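Local coordinates for envelopment polyprotein (Bovine Schmallenberg virus BH80/Germany/2011, PDB 7A56) that probably drives fusion of the viral and host membranes during entry, as a class II fusion glycoprotein captured here in its trimeric postfusion form, at residues A[156-161]-A[165-170]; A[179-184]-A[265-270]. All coordinates share one frame; numbering follows the deposited sequence.

Interaction 1 (A[156-161]-A[165-170]); sequences RSSNWG and WGCLAI
The flat carboxamide of Asn159 meets Ile170 through its oxygen, OD1 lying 3.6 Å from Ile170 CG2, and the two side chains cross at about a right angle. The same OD1 accepts a hydrogen bond from Asn171 N of the same chain, which helps hold the amide in this rotation. The indole of Trp160 lays neither face nor edge on 165-170: the ring leads away, with a sodium and a potassium ion bound near it, and Trp160 O accepts a hydrogen bond from Asn171 ND2 of the third subunit. With CG1 of Ile170 beside its own backbone N (chi1 -57°) and chi2 at -64°, CD1 comes to 3.6 Å from Trp160 N. Ser158 CB rests 3.9 Å from Ala169 CB, and Ser158 O lies 3.4 Å from Ala169 O, two acceptors without a bond. Ser158 OG is 3.6 Å from Cys167 SG; hydroxyl and sulfur, both on buried residues, are each bonded to Cys135, the first to its O, the second by a disulfide. The loop between strands 150-158 and 172-183 thus runs roughly at right angles to the end of strand 150-158, whose Ser158 pairs through its backbone with Asp172 of strand 172-183.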
loop_
_atom_site.group_PDB
_atom_site.type_symbol
_atom_site.label_atom_id
_atom_site.label_comp_id
_atom_site.label_asym_id
_atom_site.label_seq_id
_atom_site.Cartn_x
_atom_site.Cartn_y
_atom_site.Cartn_z
ATOM N N ARG A 156 -13.783 42.112 -30.905
ATOM C CA ARG A 156 -13.214 43.193 -31.730
ATOM C C ARG A 156 -12.624 42.643 -33.036
ATOM O O ARG A 156 -11.615 43.140 -33.538
ATOM C CB ARG A 156 -12.132 43.961 -30.940
ATOM C CG ARG A 156 -12.595 44.575 -29.605
ATOM C CD ARG A 156 -11.396 44.864 -28.666
ATOM N NE ARG A 156 -10.799 43.604 -28.136
ATOM C CZ ARG A 156 -9.588 43.169 -28.496
ATOM N NH1 ARG A 156 -8.855 43.889 -29.352
ATOM N NH2 ARG A 156 -9.109 42.046 -28.014
ATOM N N SER A 157 -13.263 41.624 -33.625
ATOM C CA SER A 157 -12.642 41.003 -34.789
ATOM C C SER A 157 -12.909 41.753 -36.116
ATOM O O SER A 157 -12.092 41.639 -37.063
ATOM C CB SER A 157 -13.094 39.543 -34.869
ATOM O OG SER A 157 -14.503 39.483 -34.691
ATOM N N SER A 158 -13.966 42.577 -36.201
ATOM C CA SER A 158 -14.250 43.352 -37.405
ATOM C C SER A 158 -13.347 44.593 -37.437
ATOM O O SER A 158 -13.319 45.368 -36.474
ATOM C CB SER A 158 -15.723 43.792 -37.442
ATOM O OG SER A 158 -16.576 42.654 -37.533
ATOM N N ASN A 159 -12.573 44.761 -38.501
ATOM C CA ASN A 159 -11.782 45.987 -38.656
ATOM C C ASN A 159 -11.541 46.199 -40.126
ATOM O O ASN A 159 -11.733 45.293 -40.936
ATOM C CB ASN A 159 -10.425 45.887 -37.952
ATOM C CG ASN A 159 -10.490 46.227 -36.498
ATOM O OD1 ASN A 159 -10.653 47.380 -36.140
ATOM N ND2 ASN A 159 -10.324 45.203 -35.631
ATOM N N TRP A 160 -11.075 47.407 -40.470
ATOM C CA TRP A 160 -10.730 47.652 -41.858
ATOM C C TRP A 160 -9.626 46.696 -42.310
ATOM O O TRP A 160 -8.617 46.533 -41.625
ATOM C CB TRP A 160 -10.270 49.102 -42.023
ATOM C CG TRP A 160 -10.135 49.475 -43.416
ATOM C CD1 TRP A 160 -11.122 49.927 -44.240
ATOM C CD2 TRP A 160 -8.949 49.431 -44.197
ATOM N NE1 TRP A 160 -10.614 50.207 -45.469
ATOM C CE2 TRP A 160 -9.284 49.904 -45.481
ATOM C CE3 TRP A 160 -7.628 49.060 -43.932
ATOM C CZ2 TRP A 160 -8.358 50.002 -46.514
ATOM C CZ3 TRP A 160 -6.699 49.160 -44.966
ATOM C CH2 TRP A 160 -7.074 49.624 -46.238
ATOM N N GLY A 161 -9.791 46.122 -43.506
ATOM C CA GLY A 161 -8.866 45.118 -43.966
ATOM C C GLY A 161 -9.189 43.744 -43.427
ATOM O O GLY A 161 -8.431 42.796 -43.680
ATOM N N TRP A 165 -17.954 40.184 -45.962
ATOM C CA TRP A 165 -18.579 40.941 -47.044
ATOM C C TRP A 165 -19.704 41.816 -46.484
ATOM O O TRP A 165 -20.584 41.324 -45.770
ATOM C CB TRP A 165 -19.085 39.962 -48.118
ATOM C CG TRP A 165 -19.463 40.614 -49.474
ATOM C CD1 TRP A 165 -18.674 40.725 -50.614
ATOM C CD2 TRP A 165 -20.713 41.208 -49.804
ATOM N NE1 TRP A 165 -19.376 41.350 -51.616
ATOM C CE2 TRP A 165 -20.623 41.666 -51.146
ATOM C CE3 TRP A 165 -21.899 41.408 -49.100
ATOM C CZ2 TRP A 165 -21.672 42.306 -51.782
ATOM C CZ3 TRP A 165 -22.940 42.046 -49.734
ATOM C CH2 TRP A 165 -22.824 42.485 -51.063
ATOM N N GLY A 166 -19.620 43.122 -46.725
ATOM C CA GLY A 166 -20.662 44.058 -46.314
ATOM C C GLY A 166 -20.563 44.595 -44.895
ATOM O O GLY A 166 -21.431 45.386 -44.477
ATOM N N CYS A 167 -19.529 44.213 -44.144
ATOM C CA CYS A 167 -19.331 44.726 -42.796
ATOM C C CYS A 167 -18.411 45.943 -42.812
ATOM O O CYS A 167 -17.354 45.920 -43.437
ATOM C CB CYS A 167 -18.752 43.605 -41.909
ATOM S SG CYS A 167 -18.625 44.014 -40.156
ATOM N N LEU A 168 -18.791 46.998 -42.098
ATOM C CA LEU A 168 -17.925 48.166 -41.968
ATOM C C LEU A 168 -17.595 48.493 -40.517
ATOM O O LEU A 168 -17.142 49.617 -40.231
ATOM C CB LEU A 168 -18.598 49.382 -42.630
ATOM C CG LEU A 168 -19.018 49.178 -44.074
ATOM C CD1 LEU A 168 -19.982 50.279 -44.492
ATOM C CD2 LEU A 168 -17.769 49.265 -44.915
ATOM N N ALA A 169 -17.860 47.566 -39.592
ATOM C CA ALA A 169 -17.622 47.782 -38.177
ATOM C C ALA A 169 -16.121 47.812 -37.868
ATOM O O ALA A 169 -15.288 47.205 -38.564
ATOM C CB ALA A 169 -18.323 46.680 -37.356
ATOM N N ILE A 170 -15.773 48.584 -36.848
ATOM C CA ILE A 170 -14.383 48.820 -36.467
ATOM C C ILE A 170 -14.275 48.480 -34.997
ATOM O O ILE A 170 -15.041 49.018 -34.185
ATOM C CB ILE A 170 -13.937 50.283 -36.694
ATOM C CG1 ILE A 170 -14.150 50.688 -38.148
ATOM C CG2 ILE A 170 -12.474 50.444 -36.227
ATOM C CD1 ILE A 170 -13.327 49.938 -39.159
#

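Interaction 2 (A[179-184]-A[265-270]); sequences CQDIIR and GSVQLY
Apolar contact carries most of this interface, and Ile183 is at its centre. Its CG2 lies 3.8 Å from Val267 CG1, the two side chains sliding past each other in opposite directions, while its CD1 approaches Leu269 CB at 4.0 Å. The two branches divide the work because CG1 is wedged between the backbone N and the carbonyl carbon (chi1 65°) and the chain then runs on extended to CD1 (chi2 162°), leaving CG2 to face Val267.

Mixed polar and apolar contact comes next. Asp181 crosses Val267 at about a right angle, and its OD2 stands 4.0 Å from Val267 CG2. The buried carboxylate is satisfied outside the pair: OD2 is hydrogen-bonded to Thr124 OG1 and OD1 to Phe300 N, so both oxygens are held.

The hydrogen bonds of these residues lie within 265-270 or lead outside the pair. Gln268 NE2 donates to Gly265 O at 2.9 Å, meeting the carbonyl almost end-on (C=O...N angle 175°) and linking this strand residue back to the loop before it. Gln268 NE2 also bonds Asp256 O, and Gln268 OE1 takes a hydrogen bond from Gly258 N.

The backbones stay well separated, with CA of Asp181 and CA of Val267 8.0 Å apart. Alternate residues from each side therefore meet through side chains. The end of strand 172-183 packs one face on Leu269 of the 268-270/273-275 hairpin and on Val267 just before it, within a class II fusion protein built largely of beta structure.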
loop_
_atom_site.group_PDB
_atom_site.type_symbol
_atom_site.label_atom_id
_atom_site.label_comp_id
_atom_site.label_asym_id
_atom_site.label_seq_id
_atom_site.Cartn_x
_atom_site.Cartn_y
_atom_site.Cartn_z
ATOM N N CYS A 179 -14.369 23.186 -30.034
ATOM C CA CYS A 179 -13.583 22.128 -30.644
ATOM C C CYS A 179 -13.471 20.952 -29.674
ATOM O O CYS A 179 -13.664 21.110 -28.476
ATOM C CB CYS A 179 -12.181 22.637 -31.037
ATOM S SG CYS A 179 -11.153 23.288 -29.690
ATOM N N GLN A 180 -13.109 19.788 -30.218
ATOM C CA GLN A 180 -12.820 18.593 -29.413
ATOM C C GLN A 180 -11.760 17.792 -30.166
ATOM O O GLN A 180 -11.831 17.708 -31.402
ATOM C CB GLN A 180 -14.118 17.806 -29.218
ATOM C CG GLN A 180 -14.090 16.660 -28.210
ATOM C CD GLN A 180 -15.467 16.068 -28.122
ATOM O OE1 GLN A 180 -15.965 15.529 -29.101
ATOM N NE2 GLN A 180 -16.121 16.229 -26.966
ATOM N N ASP A 181 -10.744 17.291 -29.444
ATOM C CA ASP A 181 -9.716 16.445 -30.071
ATOM C C ASP A 181 -10.306 15.194 -30.708
ATOM O O ASP A 181 -11.353 14.674 -30.288
ATOM C CB ASP A 181 -8.677 15.973 -29.061
ATOM C CG ASP A 181 -7.676 17.056 -28.674
ATOM O OD1 ASP A 181 -7.931 18.265 -28.964
ATOM O OD2 ASP A 181 -6.650 16.680 -28.022
ATOM N N ILE A 182 -9.599 14.701 -31.728
ATOM C CA ILE A 182 -9.722 13.328 -32.231
ATOM C C ILE A 182 -8.429 12.594 -31.892
ATOM O O ILE A 182 -7.320 13.126 -32.155
ATOM C CB ILE A 182 -9.942 13.299 -33.750
ATOM C CG1 ILE A 182 -11.154 14.117 -34.154
ATOM C CG2 ILE A 182 -10.031 11.811 -34.232
ATOM C CD1 ILE A 182 -11.064 14.595 -35.640
ATOM N N ILE A 183 -8.561 11.379 -31.289
ATOM C CA ILE A 183 -7.406 10.593 -30.879
ATOM C C ILE A 183 -7.394 9.260 -31.629
ATOM O O ILE A 183 -8.415 8.758 -32.101
ATOM C CB ILE A 183 -7.377 10.305 -29.347
ATOM C CG1 ILE A 183 -8.573 9.417 -28.967
ATOM C CG2 ILE A 183 -7.315 11.621 -28.545
ATOM C CD1 ILE A 183 -8.442 8.692 -27.592
ATOM N N ARG A 184 -6.215 8.660 -31.674
ATOM C CA ARG A 184 -6.092 7.296 -32.120
ATOM C C ARG A 184 -6.001 6.446 -30.845
ATOM O O ARG A 184 -5.030 6.581 -30.096
ATOM C CB ARG A 184 -4.857 7.111 -33.003
ATOM C CG ARG A 184 -4.647 5.651 -33.454
ATOM C CD ARG A 184 -3.359 5.506 -34.227
ATOM N NE ARG A 184 -2.119 5.549 -33.419
ATOM C CZ ARG A 184 -1.182 6.498 -33.526
ATOM N NH1 ARG A 184 -0.072 6.425 -32.798
ATOM N NH2 ARG A 184 -1.334 7.517 -34.372
ATOM N N GLY A 265 -3.510 9.801 -20.046
ATOM C CA GLY A 265 -4.970 9.758 -20.016
ATOM C C GLY A 265 -5.679 11.097 -19.765
ATOM O O GLY A 265 -6.798 11.108 -19.220
ATOM N N SER A 266 -5.047 12.231 -20.102
ATOM C CA SER A 266 -5.713 13.537 -19.990
ATOM C C SER A 266 -6.768 13.758 -21.064
ATOM O O SER A 266 -7.568 14.718 -20.966
ATOM C CB SER A 266 -4.676 14.682 -20.025
ATOM O OG SER A 266 -4.026 14.742 -21.292
ATOM N N VAL A 267 -6.803 12.933 -22.104
ATOM C CA VAL A 267 -7.892 12.967 -23.076
ATOM C C VAL A 267 -8.530 11.591 -23.090
ATOM O O VAL A 267 -7.817 10.583 -23.267
ATOM C CB VAL A 267 -7.417 13.339 -24.488
ATOM C CG1 VAL A 267 -8.618 13.360 -25.450
ATOM C CG2 VAL A 267 -6.798 14.776 -24.460
ATOM N N GLN A 268 -9.853 11.536 -22.901
ATOM C CA GLN A 268 -10.485 10.257 -22.523
ATOM C C GLN A 268 -11.683 10.011 -23.423
ATOM O O GLN A 268 -12.629 10.803 -23.430
ATOM C CB GLN A 268 -10.919 10.242 -21.054
ATOM C CG GLN A 268 -9.794 10.579 -20.090
ATOM C CD GLN A 268 -10.274 10.848 -18.670
ATOM O OE1 GLN A 268 -11.464 10.911 -18.371
ATOM N NE2 GLN A 268 -9.337 10.940 -17.781
ATOM N N LEU A 269 -11.633 8.921 -24.186
ATOM C CA LEU A 269 -12.723 8.491 -25.051
ATOM C C LEU A 269 -13.474 7.376 -24.355
ATOM O O LEU A 269 -12.892 6.317 -24.070
ATOM C CB LEU A 269 -12.186 8.002 -26.394
ATOM C CG LEU A 269 -13.227 7.446 -27.372
ATOM C CD1 LEU A 269 -13.999 8.575 -27.944
ATOM C CD2 LEU A 269 -12.511 6.683 -28.494
ATOM N N TYR A 270 -14.757 7.602 -24.081
ATOM C CA TYR A 270 -15.570 6.583 -23.431
ATOM C C TYR A 270 -16.966 6.609 -24.044
ATOM O O TYR A 270 -17.228 7.301 -25.036
ATOM C CB TYR A 270 -15.575 6.762 -21.906
ATOM C CG TYR A 270 -16.437 7.889 -21.381
ATOM C CD1 TYR A 270 -16.297 9.183 -21.855
ATOM C CD2 TYR A 270 -17.384 7.653 -20.389
ATOM C CE1 TYR A 270 -17.080 10.203 -21.364
ATOM C CE2 TYR A 270 -18.174 8.668 -19.895
ATOM C CZ TYR A 270 -18.018 9.932 -20.383
ATOM O OH TYR A 270 -18.814 10.929 -19.882
#

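In the fold
Strand 172-183 relates the two sites: interaction 1 joins the end of neighbouring strand 150-158 to the loop leading into it, and interaction 2 lies at its other end. Their centres are 36 Å apart and their nearest atoms about 17 Å. Interaction 1 is partly buried at an extremity of the elongated chain, where residues of both other subunits come close; this is consistent with the tip of a class II fusion protein, where fusion loops are found. Interaction 2 is buried nearer the chain's centre, untouched by the other subunits. The first mixes Ile170 and Ala169 with a hydroxyl, sulfur, a carboxamide and backbone atoms, whereas the second is chiefly branched aliphatic side chains beside one carboxylate.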